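Local atomic coordinates of scyllo-inositol 2-dehydrogenase (NADP(+)) IolW (PDB entry 3GDO), a protein that catalyses the reversible NADPH-dependent reduction of scyllo-inosose to scyllo-inositol and cannot use NADH in place of NADPH. Residues K96-T101 with L119-N124; R126-F131 with D254-A259. All coordinates share one frame; numbering follows the deposited sequence.

Contact 1 (K96-T101 with L119-N124); sequences KPMTAT and LSVYHN
His123 and Met98 share a water: His123 NE2 lies 2.7 Å from it, and the water accepts from Met98 N at 3.3 Å. The water sits at the edge of the imidazole, in the ring plane. This bridge lies within the Rossmann-fold, NADP-binding domain, in the beta-alpha-beta unit of strand 91-95, helix 102-115 and strand 119-122. It ties the loop after strand 91-95 to His123, which follows strand 119-122, an outer strand of this chain's parallel sheet. Lys96 CB packs over one face of the His123 ring as a CH-pi contact, 3.9 Å from the centroid. Lys96 CG falls between its backbone N and carbonyl carbon (chi1 42°), and two further bends at chi2 and chi3 turn the chain away. Its NZ forms a salt bridge with Asp177. Tyr122 is the centre of an inverse gamma turn, and Lys96 CG lies 3.4 Å from Tyr122 O. The cis peptide bond before Pro97 fits the Glu-Lys-Pro motif of the Gfo/Idh/MocA family, here Glu95-Lys96-Pro97. Beyond it, Met98 extends at about a right angle to Val121, with Met98 CG 3.8 Å from Val121 CG2. At its tip, Met98 CE meets Leu119 CD2 at 4.3 Å.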
loop_
_atom_site.group_PDB
_atom_site.type_symbol
_atom_site.label_atom_id
_atom_site.label_comp_id
_atom_site.label_asym_id
_atom_site.label_seq_id
_atom_site.Cartn_x
_atom_site.Cartn_y
_atom_site.Cartn_z
ATOM N N LYS B 96 -12.091 11.148 19.959
ATOM C CA LYS B 96 -11.389 11.460 18.712
ATOM C C LYS B 96 -12.445 11.731 17.612
ATOM O O LYS B 96 -13.570 11.302 17.747
ATOM C CB LYS B 96 -10.440 10.338 18.290
ATOM C CG LYS B 96 -10.954 8.912 18.451
ATOM C CD LYS B 96 -12.147 8.583 17.547
ATOM C CE LYS B 96 -11.814 8.729 16.089
ATOM N NZ LYS B 96 -12.942 8.270 15.270
ATOM N N PRO B 97 -12.116 12.498 16.560
ATOM C CA PRO B 97 -10.952 13.323 16.400
ATOM C C PRO B 97 -11.151 14.513 17.307
ATOM O O PRO B 97 -12.272 15.000 17.423
ATOM C CB PRO B 97 -11.020 13.727 14.927
ATOM C CG PRO B 97 -12.511 13.797 14.645
ATOM C CD PRO B 97 -13.056 12.638 15.422
ATOM N N MET B 98 -10.082 14.943 17.969
ATOM C CA MET B 98 -10.146 16.015 18.984
ATOM C C MET B 98 -10.987 17.229 18.521
ATOM O O MET B 98 -12.013 17.527 19.124
ATOM C CB MET B 98 -8.711 16.411 19.383
ATOM C CG MET B 98 -8.568 17.420 20.528
ATOM S SD MET B 98 -6.815 17.881 20.735
ATOM C CE MET B 98 -7.091 18.904 22.211
ATOM N N THR B 99 -10.556 17.908 17.462
ATOM C CA THR B 99 -11.316 19.024 16.862
ATOM C C THR B 99 -11.102 19.003 15.345
ATOM O O THR B 99 -10.306 18.212 14.863
ATOM C CB THR B 99 -10.802 20.392 17.361
ATOM O OG1 THR B 99 -9.377 20.418 17.259
ATOM C CG2 THR B 99 -11.218 20.650 18.818
ATOM N N ALA B 100 -11.742 19.903 14.598
ATOM C CA ALA B 100 -11.457 20.024 13.171
ATOM C C ALA B 100 -10.087 20.659 12.853
ATOM O O ALA B 100 -9.456 20.324 11.844
ATOM C CB ALA B 100 -12.592 20.784 12.452
ATOM N N THR B 101 -9.630 21.597 13.695
ATOM C CA THR B 101 -8.368 22.294 13.417
ATOM C C THR B 101 -7.430 22.180 14.600
ATOM O O THR B 101 -7.871 22.024 15.759
ATOM C CB THR B 101 -8.540 23.824 13.048
ATOM O OG1 THR B 101 -9.114 24.523 14.148
ATOM C CG2 THR B 101 -9.433 24.041 11.803
ATOM N N LEU B 119 -6.703 17.331 30.551
ATOM C CA LEU B 119 -7.407 17.234 29.269
ATOM C C LEU B 119 -6.819 16.073 28.462
ATOM O O LEU B 119 -5.600 16.039 28.167
ATOM C CB LEU B 119 -7.308 18.544 28.492
ATOM C CG LEU B 119 -8.013 18.557 27.132
ATOM C CD1 LEU B 119 -9.519 18.275 27.263
ATOM C CD2 LEU B 119 -7.761 19.848 26.400
ATOM N N SER B 120 -7.670 15.095 28.149
ATOM C CA SER B 120 -7.242 13.921 27.394
ATOM C C SER B 120 -8.202 13.693 26.191
ATOM O O SER B 120 -9.286 14.338 26.090
ATOM C CB SER B 120 -7.195 12.713 28.318
ATOM O OG SER B 120 -6.582 11.573 27.707
ATOM N N VAL B 121 -7.778 12.820 25.270
ATOM C CA VAL B 121 -8.540 12.524 24.041
ATOM C C VAL B 121 -8.616 11.010 23.985
ATOM O O VAL B 121 -7.630 10.350 24.215
ATOM C CB VAL B 121 -7.847 13.091 22.791
ATOM C CG1 VAL B 121 -8.627 12.697 21.477
ATOM C CG2 VAL B 121 -7.755 14.606 22.892
ATOM N N TYR B 122 -9.796 10.462 23.721
ATOM C CA TYR B 122 -9.975 9.005 23.772
ATOM C C TYR B 122 -9.415 8.320 22.483
ATOM O O TYR B 122 -10.203 7.907 21.606
ATOM C CB TYR B 122 -11.474 8.689 24.019
ATOM C CG TYR B 122 -11.792 7.240 24.373
ATOM C CD1 TYR B 122 -11.205 6.647 25.468
ATOM C CD2 TYR B 122 -12.690 6.464 23.578
ATOM C CE1 TYR B 122 -11.498 5.322 25.815
ATOM C CE2 TYR B 122 -12.996 5.119 23.910
ATOM C CZ TYR B 122 -12.387 4.567 25.036
ATOM O OH TYR B 122 -12.584 3.255 25.413
ATOM N N HIS B 123 -8.081 8.223 22.371
ATOM C CA HIS B 123 -7.413 7.461 21.298
ATOM C C HIS B 123 -7.184 6.052 21.780
ATOM O O HIS B 123 -6.048 5.628 22.055
ATOM C CB HIS B 123 -6.115 8.126 20.823
ATOM C CG HIS B 123 -6.345 9.212 19.814
ATOM N ND1 HIS B 123 -6.795 8.953 18.529
ATOM C CD2 HIS B 123 -6.237 10.559 19.908
ATOM C CE1 HIS B 123 -6.905 10.092 17.864
ATOM N NE2 HIS B 123 -6.579 11.087 18.680
ATOM N N ASN B 124 -8.289 5.335 21.913
ATOM C CA ASN B 124 -8.236 4.043 22.559
ATOM C C ASN B 124 -7.674 2.941 21.680
ATOM O O ASN B 124 -7.372 1.889 22.203
ATOM C CB ASN B 124 -9.589 3.636 23.158
ATOM C CG ASN B 124 -10.654 3.376 22.112
ATOM O OD1 ASN B 124 -10.684 3.987 21.058
ATOM N ND2 ASN B 124 -11.554 2.455 22.425
HETATM O O HOH W 1 -7.081 13.692 17.994
#

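Contact 2 (R126-F131 with D254-A259); sequences RWDNDF and DGQEDA
Asp254 CG stands anti to its backbone N (chi1 178°), which carries the carboxylate across to Asp128 and Asn129. Asp128 CG is anti to its own carbonyl carbon (chi1 -86°), and the two carboxylates stack with planes 14° apart. Asp254 OD1 takes the backbone N-H of Asn129 at 2.7 Å through its anti lone pair. The same oxygen accepts from Gln256 NE2 at 3.0 Å, on the syn side and somewhat out of the carboxylate plane. Gln256 NE2 also reaches Trp127 O, but that bond is weak. Asp254 OD2 receives Gln256 N at 2.7 Å from above the carboxylate plane. Asp128 OD1 is 3.9 Å from Asp254 OD1; these like charges would probably repel, and Asp128 OD1 is hydrogen-bonded to Tyr302. A water lies near Asp128 OD2 and Asp130 OD2 and accepts from Asp254 N at 2.9 Å. Asn129 ND2 turns to Gly272 O, and Gln256 OE1 to Trp271 and Tyr302. An alanine in place of Asp254 would probably leave Asn129 N and Gln256 N without their acceptors and Gln256 NE2 without its stronger one. One carboxylate thus serves two helices: its OD2 makes a capping bond to Gln256 N at the turn leading into helix 256-261, while OD1 accepts the N-H of Asn129 in the first turn of helix 129-139.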
loop_
_atom_site.group_PDB
_atom_site.type_symbol
_atom_site.label_atom_id
_atom_site.label_comp_id
_atom_site.label_asym_id
_atom_site.label_seq_id
_atom_site.Cartn_x
_atom_site.Cartn_y
_atom_site.Cartn_z
ATOM N N ARG B 126 -4.858 2.680 20.752
ATOM C CA ARG B 126 -3.551 2.296 21.276
ATOM C C ARG B 126 -3.683 1.035 22.137
ATOM O O ARG B 126 -2.677 0.441 22.480
ATOM C CB ARG B 126 -2.882 3.386 22.105
ATOM C CG ARG B 126 -2.532 4.665 21.353
ATOM C CD ARG B 126 -1.842 5.648 22.295
ATOM N NE ARG B 126 -1.781 6.976 21.707
ATOM C CZ ARG B 126 -1.257 8.046 22.300
ATOM N NH1 ARG B 126 -0.722 7.974 23.530
ATOM N NH2 ARG B 126 -1.283 9.209 21.665
ATOM N N TRP B 127 -4.901 0.665 22.520
ATOM C CA TRP B 127 -5.114 -0.603 23.290
ATOM C C TRP B 127 -5.893 -1.680 22.503
ATOM O O TRP B 127 -6.473 -2.605 23.095
ATOM C CB TRP B 127 -5.673 -0.326 24.728
ATOM C CG TRP B 127 -4.687 0.534 25.542
ATOM C CD1 TRP B 127 -3.670 0.092 26.381
ATOM C CD2 TRP B 127 -4.603 1.968 25.539
ATOM N NE1 TRP B 127 -2.962 1.166 26.871
ATOM C CE2 TRP B 127 -3.516 2.326 26.378
ATOM C CE3 TRP B 127 -5.317 2.983 24.870
ATOM C CZ2 TRP B 127 -3.143 3.649 26.587
ATOM C CZ3 TRP B 127 -4.949 4.303 25.084
ATOM C CH2 TRP B 127 -3.878 4.625 25.949
ATOM N N ASP B 128 -5.899 -1.555 21.165
ATOM C CA ASP B 128 -6.363 -2.617 20.255
ATOM C C ASP B 128 -5.404 -3.814 20.337
ATOM O O ASP B 128 -4.183 -3.627 20.515
ATOM C CB ASP B 128 -6.402 -2.122 18.799
ATOM C CG ASP B 128 -7.698 -1.422 18.443
ATOM O OD1 ASP B 128 -8.506 -1.124 19.347
ATOM O OD2 ASP B 128 -7.940 -1.171 17.226
ATOM N N ASN B 129 -5.948 -5.038 20.240
ATOM C CA ASN B 129 -5.076 -6.223 20.300
ATOM C C ASN B 129 -3.867 -6.181 19.361
ATOM O O ASN B 129 -2.720 -6.354 19.796
ATOM C CB ASN B 129 -5.856 -7.557 20.192
ATOM C CG ASN B 129 -6.917 -7.598 19.075
ATOM O OD1 ASN B 129 -6.864 -6.892 18.031
ATOM N ND2 ASN B 129 -7.888 -8.460 19.290
ATOM N N ASP B 130 -4.119 -5.922 18.073
ATOM C CA ASP B 130 -3.051 -5.940 17.074
ATOM C C ASP B 130 -1.955 -4.937 17.411
ATOM O O ASP B 130 -0.755 -5.278 17.388
ATOM C CB ASP B 130 -3.607 -5.733 15.644
ATOM C CG ASP B 130 -4.703 -4.654 15.557
ATOM O OD1 ASP B 130 -4.708 -3.712 16.394
ATOM O OD2 ASP B 130 -5.571 -4.729 14.630
ATOM N N PHE B 131 -2.358 -3.705 17.731
ATOM C CA PHE B 131 -1.394 -2.678 18.076
ATOM C C PHE B 131 -0.592 -3.044 19.334
ATOM O O PHE B 131 0.609 -2.829 19.388
ATOM C CB PHE B 131 -2.054 -1.305 18.212
ATOM C CG PHE B 131 -1.064 -0.178 18.284
ATOM C CD1 PHE B 131 -0.315 0.173 17.186
ATOM C CD2 PHE B 131 -0.888 0.537 19.455
ATOM C CE1 PHE B 131 0.611 1.193 17.253
ATOM C CE2 PHE B 131 0.038 1.555 19.546
ATOM C CZ PHE B 131 0.783 1.902 18.436
ATOM N N ASP B 254 -9.552 -5.377 15.777
ATOM C CA ASP B 254 -9.832 -5.632 17.202
ATOM C C ASP B 254 -11.320 -5.903 17.436
ATOM O O ASP B 254 -12.166 -5.207 16.875
ATOM C CB ASP B 254 -9.313 -4.450 18.043
ATOM C CG ASP B 254 -9.600 -4.600 19.528
ATOM O OD1 ASP B 254 -8.662 -4.919 20.308
ATOM O OD2 ASP B 254 -10.771 -4.378 19.892
ATOM N N GLY B 255 -11.628 -6.954 18.205
ATOM C CA GLY B 255 -13.007 -7.346 18.518
ATOM C C GLY B 255 -13.766 -6.577 19.635
ATOM O O GLY B 255 -14.973 -6.753 19.788
ATOM N N GLN B 256 -13.109 -5.691 20.391
ATOM C CA GLN B 256 -13.806 -5.025 21.538
ATOM C C GLN B 256 -15.049 -4.189 21.218
ATOM O O GLN B 256 -16.078 -4.315 21.890
ATOM C CB GLN B 256 -12.852 -4.210 22.370
ATOM C CG GLN B 256 -11.698 -5.001 22.959
ATOM C CD GLN B 256 -10.743 -4.073 23.613
ATOM O OE1 GLN B 256 -10.941 -3.673 24.780
ATOM N NE2 GLN B 256 -9.728 -3.639 22.849
ATOM N N GLU B 257 -14.975 -3.321 20.213
ATOM C CA GLU B 257 -16.170 -2.581 19.855
ATOM C C GLU B 257 -17.369 -3.468 19.519
ATOM O O GLU B 257 -18.482 -3.133 19.889
ATOM C CB GLU B 257 -15.910 -1.566 18.751
ATOM C CG GLU B 257 -15.176 -0.349 19.279
ATOM C CD GLU B 257 -15.385 0.862 18.397
ATOM O OE1 GLU B 257 -15.049 1.975 18.839
ATOM O OE2 GLU B 257 -15.896 0.700 17.267
ATOM N N ASP B 258 -17.152 -4.594 18.837
ATOM C CA ASP B 258 -18.261 -5.508 18.527
ATOM C C ASP B 258 -18.786 -6.185 19.773
ATOM O O ASP B 258 -19.993 -6.351 19.908
ATOM C CB ASP B 258 -17.876 -6.592 17.499
ATOM C CG ASP B 258 -17.817 -6.058 16.082
ATOM O OD1 ASP B 258 -18.210 -4.897 15.838
ATOM O OD2 ASP B 258 -17.362 -6.804 15.200
ATOM N N ALA B 259 -17.894 -6.609 20.659
ATOM C CA ALA B 259 -18.351 -7.149 21.948
ATOM C C ALA B 259 -19.229 -6.126 22.697
ATOM O O ALA B 259 -20.290 -6.484 23.222
ATOM C CB ALA B 259 -17.169 -7.575 22.812
HETATM O O HOH W 2 -7.829 -3.220 14.994
#

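Overall arrangement
From the N terminus, the chain passes through the first strands of the Rossmann domain and leaves strand 91-95 into segment 96-101. Helix 102-115 then leads to strand 119-122, where contact 1 closes a short loop. Segment 119-124 runs on almost directly into 126-131, the start of helix 129-139. From there the chain goes through much of the large mixed sheet before contact 2 closes a far longer loop at 254-259. The two contacts are in series and neither nest nor cross. The centres of contact 1 and contact 2 lie about 18 Å apart. Contact 1 stays inside the nucleotide-binding domain. Contact 2 joins the start of helix 129-139 to helix 256-261, which belongs to the C-terminal alpha/beta domain.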